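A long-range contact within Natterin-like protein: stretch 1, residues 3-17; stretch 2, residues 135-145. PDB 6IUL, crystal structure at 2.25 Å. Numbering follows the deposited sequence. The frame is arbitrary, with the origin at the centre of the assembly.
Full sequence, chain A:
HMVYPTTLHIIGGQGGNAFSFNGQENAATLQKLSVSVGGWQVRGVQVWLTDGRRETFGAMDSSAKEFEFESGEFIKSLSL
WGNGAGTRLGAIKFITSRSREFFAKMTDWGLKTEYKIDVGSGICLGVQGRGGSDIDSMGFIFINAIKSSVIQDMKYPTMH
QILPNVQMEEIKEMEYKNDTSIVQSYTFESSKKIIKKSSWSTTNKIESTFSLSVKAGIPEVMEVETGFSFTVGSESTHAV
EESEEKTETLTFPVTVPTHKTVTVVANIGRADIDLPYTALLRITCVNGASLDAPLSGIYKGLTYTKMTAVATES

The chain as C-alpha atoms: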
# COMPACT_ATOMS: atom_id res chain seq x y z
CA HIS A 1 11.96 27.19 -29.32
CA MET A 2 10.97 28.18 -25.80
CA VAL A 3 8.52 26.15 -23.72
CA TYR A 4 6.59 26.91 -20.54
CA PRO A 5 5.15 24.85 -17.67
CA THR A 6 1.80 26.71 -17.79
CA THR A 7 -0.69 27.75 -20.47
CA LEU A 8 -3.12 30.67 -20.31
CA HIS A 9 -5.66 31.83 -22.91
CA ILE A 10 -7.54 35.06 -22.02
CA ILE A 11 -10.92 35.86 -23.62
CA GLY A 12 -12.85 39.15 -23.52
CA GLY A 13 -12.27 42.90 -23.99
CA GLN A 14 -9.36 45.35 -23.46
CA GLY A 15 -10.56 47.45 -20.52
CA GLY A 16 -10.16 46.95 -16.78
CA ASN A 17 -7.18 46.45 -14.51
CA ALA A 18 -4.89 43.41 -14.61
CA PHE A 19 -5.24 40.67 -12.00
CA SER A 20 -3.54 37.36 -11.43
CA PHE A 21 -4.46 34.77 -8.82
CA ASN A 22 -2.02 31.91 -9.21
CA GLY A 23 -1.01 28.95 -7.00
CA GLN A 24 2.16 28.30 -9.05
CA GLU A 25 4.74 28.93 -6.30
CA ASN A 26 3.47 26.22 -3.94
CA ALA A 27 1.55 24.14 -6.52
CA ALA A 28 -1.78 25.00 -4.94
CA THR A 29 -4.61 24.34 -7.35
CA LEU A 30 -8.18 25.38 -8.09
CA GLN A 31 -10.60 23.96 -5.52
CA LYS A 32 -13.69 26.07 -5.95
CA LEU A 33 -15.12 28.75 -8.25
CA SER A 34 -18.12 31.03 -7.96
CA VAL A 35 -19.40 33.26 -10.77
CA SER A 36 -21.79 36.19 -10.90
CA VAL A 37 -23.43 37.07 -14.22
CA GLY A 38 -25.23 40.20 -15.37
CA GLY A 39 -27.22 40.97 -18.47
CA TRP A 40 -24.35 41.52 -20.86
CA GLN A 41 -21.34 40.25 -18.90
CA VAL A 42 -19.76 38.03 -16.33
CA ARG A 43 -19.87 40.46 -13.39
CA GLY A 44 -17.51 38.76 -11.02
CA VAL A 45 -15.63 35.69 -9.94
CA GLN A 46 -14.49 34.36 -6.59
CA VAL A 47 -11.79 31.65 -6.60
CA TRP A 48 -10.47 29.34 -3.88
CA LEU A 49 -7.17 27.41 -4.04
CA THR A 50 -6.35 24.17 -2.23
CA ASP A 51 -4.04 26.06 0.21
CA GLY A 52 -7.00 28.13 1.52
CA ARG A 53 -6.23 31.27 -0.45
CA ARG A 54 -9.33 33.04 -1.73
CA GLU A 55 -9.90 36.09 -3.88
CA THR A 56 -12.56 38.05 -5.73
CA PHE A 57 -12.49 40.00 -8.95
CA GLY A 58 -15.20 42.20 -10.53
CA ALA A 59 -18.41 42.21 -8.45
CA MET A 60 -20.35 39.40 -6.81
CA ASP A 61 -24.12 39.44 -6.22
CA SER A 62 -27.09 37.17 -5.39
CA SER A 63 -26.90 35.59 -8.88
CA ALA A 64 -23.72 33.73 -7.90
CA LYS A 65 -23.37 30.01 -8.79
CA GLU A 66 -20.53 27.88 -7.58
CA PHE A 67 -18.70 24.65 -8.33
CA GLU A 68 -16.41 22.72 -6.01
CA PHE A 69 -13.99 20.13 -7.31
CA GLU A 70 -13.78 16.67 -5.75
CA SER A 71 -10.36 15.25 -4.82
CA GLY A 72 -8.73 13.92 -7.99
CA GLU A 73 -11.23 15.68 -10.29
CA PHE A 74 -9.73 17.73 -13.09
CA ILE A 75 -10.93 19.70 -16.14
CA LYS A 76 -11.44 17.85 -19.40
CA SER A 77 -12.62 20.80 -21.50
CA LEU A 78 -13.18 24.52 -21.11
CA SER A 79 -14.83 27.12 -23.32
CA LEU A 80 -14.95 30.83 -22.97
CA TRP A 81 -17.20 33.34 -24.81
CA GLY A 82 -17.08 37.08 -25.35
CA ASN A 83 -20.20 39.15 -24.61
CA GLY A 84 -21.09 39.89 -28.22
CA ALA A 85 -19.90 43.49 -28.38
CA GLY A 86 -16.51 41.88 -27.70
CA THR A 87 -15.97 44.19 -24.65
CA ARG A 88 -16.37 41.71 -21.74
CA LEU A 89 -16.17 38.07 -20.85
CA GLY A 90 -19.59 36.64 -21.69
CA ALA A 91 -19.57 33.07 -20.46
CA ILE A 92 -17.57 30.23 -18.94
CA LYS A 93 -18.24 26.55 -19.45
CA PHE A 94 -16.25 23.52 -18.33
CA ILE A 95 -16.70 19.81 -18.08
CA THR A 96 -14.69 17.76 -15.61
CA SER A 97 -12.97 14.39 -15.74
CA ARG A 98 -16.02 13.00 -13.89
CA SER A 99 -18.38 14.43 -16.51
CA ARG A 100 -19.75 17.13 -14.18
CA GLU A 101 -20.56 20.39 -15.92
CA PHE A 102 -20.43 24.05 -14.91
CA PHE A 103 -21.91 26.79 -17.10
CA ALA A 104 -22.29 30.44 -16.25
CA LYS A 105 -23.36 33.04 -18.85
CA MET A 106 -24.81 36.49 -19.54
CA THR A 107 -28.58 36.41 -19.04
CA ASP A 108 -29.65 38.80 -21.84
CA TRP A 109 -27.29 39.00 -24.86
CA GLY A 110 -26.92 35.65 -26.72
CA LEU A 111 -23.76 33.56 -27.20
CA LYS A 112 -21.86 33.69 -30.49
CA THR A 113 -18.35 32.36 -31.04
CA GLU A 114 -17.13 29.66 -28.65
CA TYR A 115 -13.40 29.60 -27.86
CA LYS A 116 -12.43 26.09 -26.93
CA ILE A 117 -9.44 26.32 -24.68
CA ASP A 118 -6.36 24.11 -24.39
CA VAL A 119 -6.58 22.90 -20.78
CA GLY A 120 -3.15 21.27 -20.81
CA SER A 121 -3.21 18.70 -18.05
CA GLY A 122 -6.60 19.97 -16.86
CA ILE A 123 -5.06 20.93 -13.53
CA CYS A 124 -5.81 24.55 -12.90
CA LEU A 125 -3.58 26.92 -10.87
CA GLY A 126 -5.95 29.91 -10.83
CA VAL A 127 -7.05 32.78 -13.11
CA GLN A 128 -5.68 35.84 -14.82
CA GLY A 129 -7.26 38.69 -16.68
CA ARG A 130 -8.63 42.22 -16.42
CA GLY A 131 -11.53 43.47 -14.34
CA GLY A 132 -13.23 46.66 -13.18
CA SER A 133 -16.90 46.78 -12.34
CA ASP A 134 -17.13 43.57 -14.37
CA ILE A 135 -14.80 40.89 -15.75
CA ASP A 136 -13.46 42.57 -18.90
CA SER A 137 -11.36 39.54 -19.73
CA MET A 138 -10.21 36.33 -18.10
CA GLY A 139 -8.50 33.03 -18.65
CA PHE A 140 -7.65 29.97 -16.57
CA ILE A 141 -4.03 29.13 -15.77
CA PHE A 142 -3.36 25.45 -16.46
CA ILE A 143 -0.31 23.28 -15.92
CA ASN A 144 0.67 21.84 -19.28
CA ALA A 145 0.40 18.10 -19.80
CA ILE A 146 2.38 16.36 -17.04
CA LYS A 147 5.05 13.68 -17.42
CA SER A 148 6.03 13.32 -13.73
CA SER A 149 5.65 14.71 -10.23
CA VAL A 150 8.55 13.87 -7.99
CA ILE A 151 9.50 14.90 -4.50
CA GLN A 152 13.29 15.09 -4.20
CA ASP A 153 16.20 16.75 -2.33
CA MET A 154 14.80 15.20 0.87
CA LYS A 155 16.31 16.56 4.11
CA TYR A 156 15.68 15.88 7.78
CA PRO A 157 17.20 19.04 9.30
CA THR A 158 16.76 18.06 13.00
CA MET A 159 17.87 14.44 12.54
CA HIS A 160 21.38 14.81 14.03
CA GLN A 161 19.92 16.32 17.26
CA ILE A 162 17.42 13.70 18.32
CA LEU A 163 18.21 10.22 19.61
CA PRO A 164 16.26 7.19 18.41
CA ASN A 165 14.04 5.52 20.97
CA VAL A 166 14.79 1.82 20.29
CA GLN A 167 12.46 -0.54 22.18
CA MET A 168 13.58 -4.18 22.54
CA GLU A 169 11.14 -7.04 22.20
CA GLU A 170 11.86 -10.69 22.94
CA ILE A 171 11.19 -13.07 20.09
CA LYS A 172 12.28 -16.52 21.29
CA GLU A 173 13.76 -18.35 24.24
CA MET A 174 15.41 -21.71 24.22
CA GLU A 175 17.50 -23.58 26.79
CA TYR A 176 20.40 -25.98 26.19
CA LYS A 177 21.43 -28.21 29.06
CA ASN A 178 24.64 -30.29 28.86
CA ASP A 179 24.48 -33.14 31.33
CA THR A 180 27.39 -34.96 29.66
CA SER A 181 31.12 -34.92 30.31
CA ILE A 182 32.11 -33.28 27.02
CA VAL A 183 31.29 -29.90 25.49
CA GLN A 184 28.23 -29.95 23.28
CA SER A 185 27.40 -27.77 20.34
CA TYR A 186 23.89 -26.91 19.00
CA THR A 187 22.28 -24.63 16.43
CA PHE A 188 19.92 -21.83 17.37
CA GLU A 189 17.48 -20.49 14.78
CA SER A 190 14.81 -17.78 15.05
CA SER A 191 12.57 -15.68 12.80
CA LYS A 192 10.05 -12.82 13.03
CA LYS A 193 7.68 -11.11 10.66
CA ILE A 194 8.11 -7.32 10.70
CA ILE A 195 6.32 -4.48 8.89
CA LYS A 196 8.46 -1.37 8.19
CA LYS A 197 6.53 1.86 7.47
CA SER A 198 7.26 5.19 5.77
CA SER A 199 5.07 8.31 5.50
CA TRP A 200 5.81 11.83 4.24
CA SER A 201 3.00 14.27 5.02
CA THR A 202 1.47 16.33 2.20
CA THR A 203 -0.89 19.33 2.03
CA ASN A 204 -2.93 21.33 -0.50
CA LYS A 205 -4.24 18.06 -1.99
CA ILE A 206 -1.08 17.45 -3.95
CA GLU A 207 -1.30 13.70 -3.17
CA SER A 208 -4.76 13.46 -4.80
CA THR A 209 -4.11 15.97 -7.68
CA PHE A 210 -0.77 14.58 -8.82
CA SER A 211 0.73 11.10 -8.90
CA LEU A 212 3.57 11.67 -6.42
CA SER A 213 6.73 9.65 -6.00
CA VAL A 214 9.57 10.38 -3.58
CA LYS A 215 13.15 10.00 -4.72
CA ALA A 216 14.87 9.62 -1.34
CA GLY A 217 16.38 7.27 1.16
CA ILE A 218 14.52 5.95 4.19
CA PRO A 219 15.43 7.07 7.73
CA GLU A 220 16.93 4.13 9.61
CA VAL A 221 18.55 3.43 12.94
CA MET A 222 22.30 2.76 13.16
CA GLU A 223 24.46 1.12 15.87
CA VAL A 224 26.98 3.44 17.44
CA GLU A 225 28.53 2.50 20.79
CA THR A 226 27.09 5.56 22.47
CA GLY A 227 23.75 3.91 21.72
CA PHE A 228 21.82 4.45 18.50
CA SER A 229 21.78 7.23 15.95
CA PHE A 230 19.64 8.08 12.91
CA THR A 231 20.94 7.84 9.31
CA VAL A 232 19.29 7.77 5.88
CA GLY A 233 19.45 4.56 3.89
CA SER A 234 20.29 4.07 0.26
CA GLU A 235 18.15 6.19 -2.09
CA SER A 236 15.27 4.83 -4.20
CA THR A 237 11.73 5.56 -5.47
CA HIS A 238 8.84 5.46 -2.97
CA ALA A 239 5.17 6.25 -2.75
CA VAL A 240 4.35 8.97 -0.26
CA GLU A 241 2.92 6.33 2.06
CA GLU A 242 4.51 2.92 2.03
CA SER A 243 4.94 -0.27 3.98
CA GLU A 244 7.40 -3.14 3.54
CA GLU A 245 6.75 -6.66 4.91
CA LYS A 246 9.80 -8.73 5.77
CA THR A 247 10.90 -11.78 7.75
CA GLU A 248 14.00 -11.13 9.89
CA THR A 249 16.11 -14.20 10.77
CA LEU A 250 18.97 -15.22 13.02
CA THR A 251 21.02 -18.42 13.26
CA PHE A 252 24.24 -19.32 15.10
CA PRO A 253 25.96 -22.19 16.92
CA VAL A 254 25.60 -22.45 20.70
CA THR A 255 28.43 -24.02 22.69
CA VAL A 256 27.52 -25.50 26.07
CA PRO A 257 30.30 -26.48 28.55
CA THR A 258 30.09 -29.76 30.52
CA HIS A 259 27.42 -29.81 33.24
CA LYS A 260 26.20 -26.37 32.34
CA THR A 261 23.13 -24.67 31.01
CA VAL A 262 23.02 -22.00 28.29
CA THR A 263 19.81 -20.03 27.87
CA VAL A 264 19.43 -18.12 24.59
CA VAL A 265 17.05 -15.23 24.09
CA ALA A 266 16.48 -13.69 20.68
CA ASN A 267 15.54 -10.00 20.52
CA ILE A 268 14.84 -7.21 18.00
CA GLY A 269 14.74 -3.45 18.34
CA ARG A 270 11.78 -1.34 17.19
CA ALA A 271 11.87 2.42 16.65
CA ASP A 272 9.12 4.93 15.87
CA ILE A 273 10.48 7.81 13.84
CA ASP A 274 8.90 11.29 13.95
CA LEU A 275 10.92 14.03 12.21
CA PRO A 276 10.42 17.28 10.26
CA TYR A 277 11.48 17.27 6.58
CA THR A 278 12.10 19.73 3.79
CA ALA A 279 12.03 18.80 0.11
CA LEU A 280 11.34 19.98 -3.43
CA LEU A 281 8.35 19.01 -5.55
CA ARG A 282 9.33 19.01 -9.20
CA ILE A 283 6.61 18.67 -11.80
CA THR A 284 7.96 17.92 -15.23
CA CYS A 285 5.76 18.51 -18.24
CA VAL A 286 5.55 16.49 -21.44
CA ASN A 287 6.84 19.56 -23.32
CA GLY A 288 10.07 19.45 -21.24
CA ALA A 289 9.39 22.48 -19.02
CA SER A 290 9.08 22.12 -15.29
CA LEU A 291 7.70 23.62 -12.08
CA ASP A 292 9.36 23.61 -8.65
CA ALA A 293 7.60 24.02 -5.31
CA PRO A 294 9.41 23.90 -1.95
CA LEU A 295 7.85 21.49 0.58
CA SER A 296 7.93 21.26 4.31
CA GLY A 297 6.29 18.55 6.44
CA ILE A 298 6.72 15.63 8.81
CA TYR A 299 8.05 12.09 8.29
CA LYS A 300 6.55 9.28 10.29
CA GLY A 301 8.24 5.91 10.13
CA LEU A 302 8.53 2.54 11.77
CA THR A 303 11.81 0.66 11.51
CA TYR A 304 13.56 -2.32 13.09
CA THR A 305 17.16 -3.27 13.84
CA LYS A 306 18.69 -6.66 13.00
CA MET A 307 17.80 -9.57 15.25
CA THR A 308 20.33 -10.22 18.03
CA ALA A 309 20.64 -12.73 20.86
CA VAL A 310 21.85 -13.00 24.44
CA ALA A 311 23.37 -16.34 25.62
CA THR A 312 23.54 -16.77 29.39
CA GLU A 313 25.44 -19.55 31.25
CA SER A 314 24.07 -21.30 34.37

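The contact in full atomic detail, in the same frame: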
# COMPACT_ATOMS: atom_id res chain seq x y z
N VAL A 3 9.75 26.74 -24.28
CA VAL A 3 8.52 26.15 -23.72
C VAL A 3 8.28 26.56 -22.28
O VAL A 3 9.22 26.91 -21.56
CB VAL A 3 8.48 24.60 -23.83
CG1 VAL A 3 8.43 24.15 -25.28
CG2 VAL A 3 9.67 23.96 -23.12
N TYR A 4 7.02 26.47 -21.86
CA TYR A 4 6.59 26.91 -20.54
C TYR A 4 5.80 25.81 -19.81
O TYR A 4 5.15 24.96 -20.43
CB TYR A 4 5.73 28.18 -20.68
CG TYR A 4 6.42 29.30 -21.42
CD1 TYR A 4 7.26 30.19 -20.74
CD2 TYR A 4 6.28 29.45 -22.80
CE1 TYR A 4 7.91 31.21 -21.42
CE2 TYR A 4 6.92 30.49 -23.49
CZ TYR A 4 7.73 31.36 -22.78
OH TYR A 4 8.37 32.37 -23.46
N PRO A 5 5.86 25.82 -18.48
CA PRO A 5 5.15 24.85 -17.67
C PRO A 5 3.65 25.11 -17.53
O PRO A 5 2.93 24.20 -17.10
CB PRO A 5 5.83 24.98 -16.29
CG PRO A 5 6.33 26.38 -16.24
CD PRO A 5 6.69 26.74 -17.66
N THR A 6 3.20 26.33 -17.88
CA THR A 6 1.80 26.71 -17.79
C THR A 6 1.28 27.30 -19.09
O THR A 6 2.02 27.74 -19.92
CB THR A 6 1.51 27.71 -16.67
OG1 THR A 6 2.11 28.97 -16.97
CG2 THR A 6 2.04 27.26 -15.36
N THR A 7 -0.03 27.23 -19.28
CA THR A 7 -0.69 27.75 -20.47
C THR A 7 -1.90 28.56 -20.01
O THR A 7 -2.62 28.17 -19.06
CB THR A 7 -1.12 26.63 -21.45
OG1 THR A 7 -1.86 27.21 -22.53
CG2 THR A 7 -2.03 25.58 -20.82
N LEU A 8 -2.12 29.68 -20.70
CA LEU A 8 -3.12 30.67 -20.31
C LEU A 8 -3.68 31.35 -21.56
O LEU A 8 -2.90 31.94 -22.36
CB LEU A 8 -2.45 31.72 -19.45
CG LEU A 8 -3.30 32.94 -19.12
CD1 LEU A 8 -4.60 32.57 -18.37
CD2 LEU A 8 -2.43 33.87 -18.28
N HIS A 9 -5.00 31.24 -21.76
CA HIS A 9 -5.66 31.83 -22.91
C HIS A 9 -6.81 32.72 -22.42
O HIS A 9 -7.84 32.24 -21.97
CB HIS A 9 -6.15 30.72 -23.84
CG HIS A 9 -6.68 31.20 -25.15
ND1 HIS A 9 -7.09 30.33 -26.15
CD2 HIS A 9 -6.90 32.45 -25.63
CE1 HIS A 9 -7.54 31.03 -27.18
NE2 HIS A 9 -7.43 32.32 -26.89
N ILE A 10 -6.61 34.03 -22.52
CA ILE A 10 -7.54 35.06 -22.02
C ILE A 10 -8.56 35.46 -23.09
O ILE A 10 -8.20 35.72 -24.22
CB ILE A 10 -6.78 36.28 -21.56
CG1 ILE A 10 -5.85 35.89 -20.40
CG2 ILE A 10 -7.72 37.41 -21.15
CD1 ILE A 10 -4.96 37.05 -19.94
N ILE A 11 -9.83 35.47 -22.73
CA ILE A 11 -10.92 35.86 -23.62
C ILE A 11 -11.70 37.05 -23.06
O ILE A 11 -11.94 37.12 -21.84
CB ILE A 11 -11.88 34.69 -23.87
CG1 ILE A 11 -11.23 33.69 -24.82
CG2 ILE A 11 -13.22 35.15 -24.48
CD1 ILE A 11 -10.79 34.21 -26.18
N GLY A 12 -12.07 37.99 -23.92
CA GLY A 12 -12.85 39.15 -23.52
C GLY A 12 -12.50 40.46 -24.20
O GLY A 12 -12.11 40.47 -25.36
N GLY A 13 -12.63 41.57 -23.48
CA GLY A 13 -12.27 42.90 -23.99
C GLY A 13 -10.90 43.40 -23.57
O GLY A 13 -10.10 42.63 -23.07
N GLN A 14 -10.67 44.70 -23.71
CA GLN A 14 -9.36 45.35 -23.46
C GLN A 14 -9.32 46.22 -22.24
O GLN A 14 -8.23 46.63 -21.82
CB GLN A 14 -8.97 46.23 -24.68
CG GLN A 14 -9.31 45.60 -26.01
CD GLN A 14 -8.31 44.55 -26.39
OE1 GLN A 14 -8.21 43.45 -25.82
NE2 GLN A 14 -7.54 44.88 -27.41
N GLY A 15 -10.49 46.54 -21.68
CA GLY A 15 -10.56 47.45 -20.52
C GLY A 15 -10.26 46.72 -19.23
O GLY A 15 -9.96 45.51 -19.25
N GLY A 16 -10.35 47.46 -18.11
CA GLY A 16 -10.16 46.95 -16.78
C GLY A 16 -8.73 46.90 -16.36
O GLY A 16 -7.85 47.12 -17.17
N ASN A 17 -8.49 46.55 -15.08
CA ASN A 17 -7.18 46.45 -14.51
C ASN A 17 -6.75 44.99 -14.41
O ASN A 17 -7.58 44.10 -14.07
CB ASN A 17 -7.20 47.02 -13.08
CG ASN A 17 -7.53 48.50 -13.07
OD1 ASN A 17 -7.18 49.22 -13.99
ND2 ASN A 17 -8.22 48.95 -12.03
N ILE A 135 -15.94 41.58 -15.20
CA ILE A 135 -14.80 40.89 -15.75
C ILE A 135 -14.64 41.24 -17.24
O ILE A 135 -15.32 40.69 -18.12
CB ILE A 135 -14.91 39.38 -15.56
CG1 ILE A 135 -15.14 39.01 -14.08
CG2 ILE A 135 -13.70 38.69 -16.14
CD1 ILE A 135 -14.04 39.45 -13.16
N ASP A 136 -13.75 42.18 -17.52
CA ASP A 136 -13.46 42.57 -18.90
C ASP A 136 -12.85 41.45 -19.73
O ASP A 136 -13.19 41.26 -20.88
CB ASP A 136 -12.51 43.76 -18.88
CG ASP A 136 -13.14 45.02 -18.30
OD1 ASP A 136 -13.07 45.16 -17.05
OD2 ASP A 136 -13.68 45.83 -19.12
N SER A 137 -11.94 40.71 -19.11
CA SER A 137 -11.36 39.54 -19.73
C SER A 137 -10.83 38.58 -18.69
O SER A 137 -10.46 38.97 -17.59
CB SER A 137 -10.28 39.98 -20.74
OG SER A 137 -9.25 40.63 -20.06
N MET A 138 -10.81 37.31 -19.02
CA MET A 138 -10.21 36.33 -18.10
C MET A 138 -9.82 35.06 -18.82
O MET A 138 -10.42 34.71 -19.87
CB MET A 138 -11.17 35.97 -16.98
CG MET A 138 -10.49 35.45 -15.73
SD MET A 138 -11.63 34.87 -14.46
CE MET A 138 -12.15 36.36 -13.68
N GLY A 139 -8.82 34.37 -18.24
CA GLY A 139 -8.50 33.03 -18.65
C GLY A 139 -8.09 32.21 -17.44
O GLY A 139 -7.82 32.73 -16.36
N PHE A 140 -8.05 30.90 -17.63
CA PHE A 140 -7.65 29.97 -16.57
C PHE A 140 -6.20 29.51 -16.79
O PHE A 140 -5.82 29.13 -17.91
CB PHE A 140 -8.59 28.77 -16.54
CG PHE A 140 -9.99 29.10 -16.05
CD1 PHE A 140 -10.89 29.73 -16.87
CD2 PHE A 140 -10.41 28.75 -14.78
CE1 PHE A 140 -12.17 30.05 -16.44
CE2 PHE A 140 -11.69 29.06 -14.34
CZ PHE A 140 -12.58 29.71 -15.16
N ILE A 141 -5.41 29.57 -15.74
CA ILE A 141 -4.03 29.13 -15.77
C ILE A 141 -3.98 27.63 -15.57
O ILE A 141 -4.38 27.15 -14.53
CB ILE A 141 -3.19 29.77 -14.66
CG1 ILE A 141 -3.21 31.28 -14.80
CG2 ILE A 141 -1.73 29.35 -14.77
CD1 ILE A 141 -2.67 32.02 -13.60
N PHE A 142 -3.49 26.89 -16.56
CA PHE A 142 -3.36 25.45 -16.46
C PHE A 142 -1.90 25.03 -16.49
O PHE A 142 -1.10 25.59 -17.25
CB PHE A 142 -4.06 24.74 -17.63
CG PHE A 142 -5.53 24.80 -17.58
CD1 PHE A 142 -6.23 23.99 -16.70
CD2 PHE A 142 -6.25 25.68 -18.42
CE1 PHE A 142 -7.62 24.04 -16.62
CE2 PHE A 142 -7.63 25.73 -18.35
CZ PHE A 142 -8.31 24.92 -17.42
N ILE A 143 -1.57 23.99 -15.72
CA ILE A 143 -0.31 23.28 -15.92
C ILE A 143 -0.41 22.51 -17.22
O ILE A 143 -1.41 21.83 -17.50
CB ILE A 143 -0.02 22.26 -14.77
CG1 ILE A 143 0.01 22.99 -13.44
CG2 ILE A 143 1.32 21.56 -15.01
CD1 ILE A 143 0.19 22.07 -12.25
N ASN A 144 0.64 22.60 -18.02
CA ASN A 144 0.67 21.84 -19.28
C ASN A 144 0.71 20.34 -18.97
O ASN A 144 0.93 19.94 -17.83
CB ASN A 144 1.85 22.28 -20.12
CG ASN A 144 1.54 23.48 -20.97
OD1 ASN A 144 0.54 23.47 -21.67
ND2 ASN A 144 2.47 24.47 -21.02
N ALA A 145 0.48 19.51 -19.98
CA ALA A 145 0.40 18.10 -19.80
C ALA A 145 1.64 17.58 -19.02
O ALA A 145 2.78 17.97 -19.33
CB ALA A 145 0.29 17.38 -21.11
O HOH W 1 2.30 26.79 -22.81
O HOH W 2 -6.13 28.91 -20.61
O HOH W 3 -8.50 30.08 -20.40

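Two waters stand in for backbone hydrogen bonds in the middle of this antiparallel pairing, where H9 and F140 have drawn apart. Water 2 accepts from H9 N (2.8 Å) and donates to F140 O (2.7 Å); water 3 donates to H9 O (2.8 Å) and accepts from F140 N (2.9 Å). Direct hydrogen bonding is lost there, H9 N lying 4.5 Å from F140 O, yet all four polar backbone atoms remain satisfied.

Direct pairing resumes beyond the gap in both directions. T7 and F142 exchange two bonds, T7 N to F142 O (2.8 Å) and F142 N to T7 O (2.9 Å, nearly straight at 178°). I11 and M138 do the same, with I11 N to M138 O and M138 N to I11 O both 3.0 Å. The pairing is extended by N144 N to P5 O (2.9 Å) at one end and by G13 N to D136 O (2.7 Å) at the other. Between these bonds, CA-H...O contacts fill in, among them T6 CA to F142 O (3.2 Å) and S137 CA to I11 O (3.3 Å).

N144 adds the side-chain hydrogen bond of the contact: its CB points toward stretch 1, and ND2 donates to Y4 O (2.8 Å). The same ND2 donates to water 1 (2.9 Å), which in turn donates to T6 O (3.1 Å). The amide thus serves backbone carbonyls of a segment just entering the strand, while its OD1 lies 3.4 Å from T7 CG2.

T7 and F142 share a sheet face with I11 and M138; T7 CG2 packs 3.9 Å from F142 CB, while the end of the phenylalanine side chain leads away. L8 and I141 lie on the other face, where L8 CD1 reaches I141 CG1 at 4.0 Å. L8 CD1 also comes within 3.6 Å of G139 C. Glycine suits position 139 because an ideal CB would fall 2.4 Å from H9 O. Nearby, I10 CG2 covers S137 CB at 3.7 Å.

Glycines also let stretch 1 close around D136. At G12, a CB would clash with D136 O at 2.3 Å, and the backbone angles themselves call for glycine. G15 O approaches D136 CB at 3.1 Å, and G16 CA lies 3.4 Å from D136 OD1; a CB on G16 would come within 2.4 Å of that oxygen, and its positive phi also favours glycine. D136 is buried, as is most of stretch 2, and the two stretches bury 794 Å² between them, both sides summed.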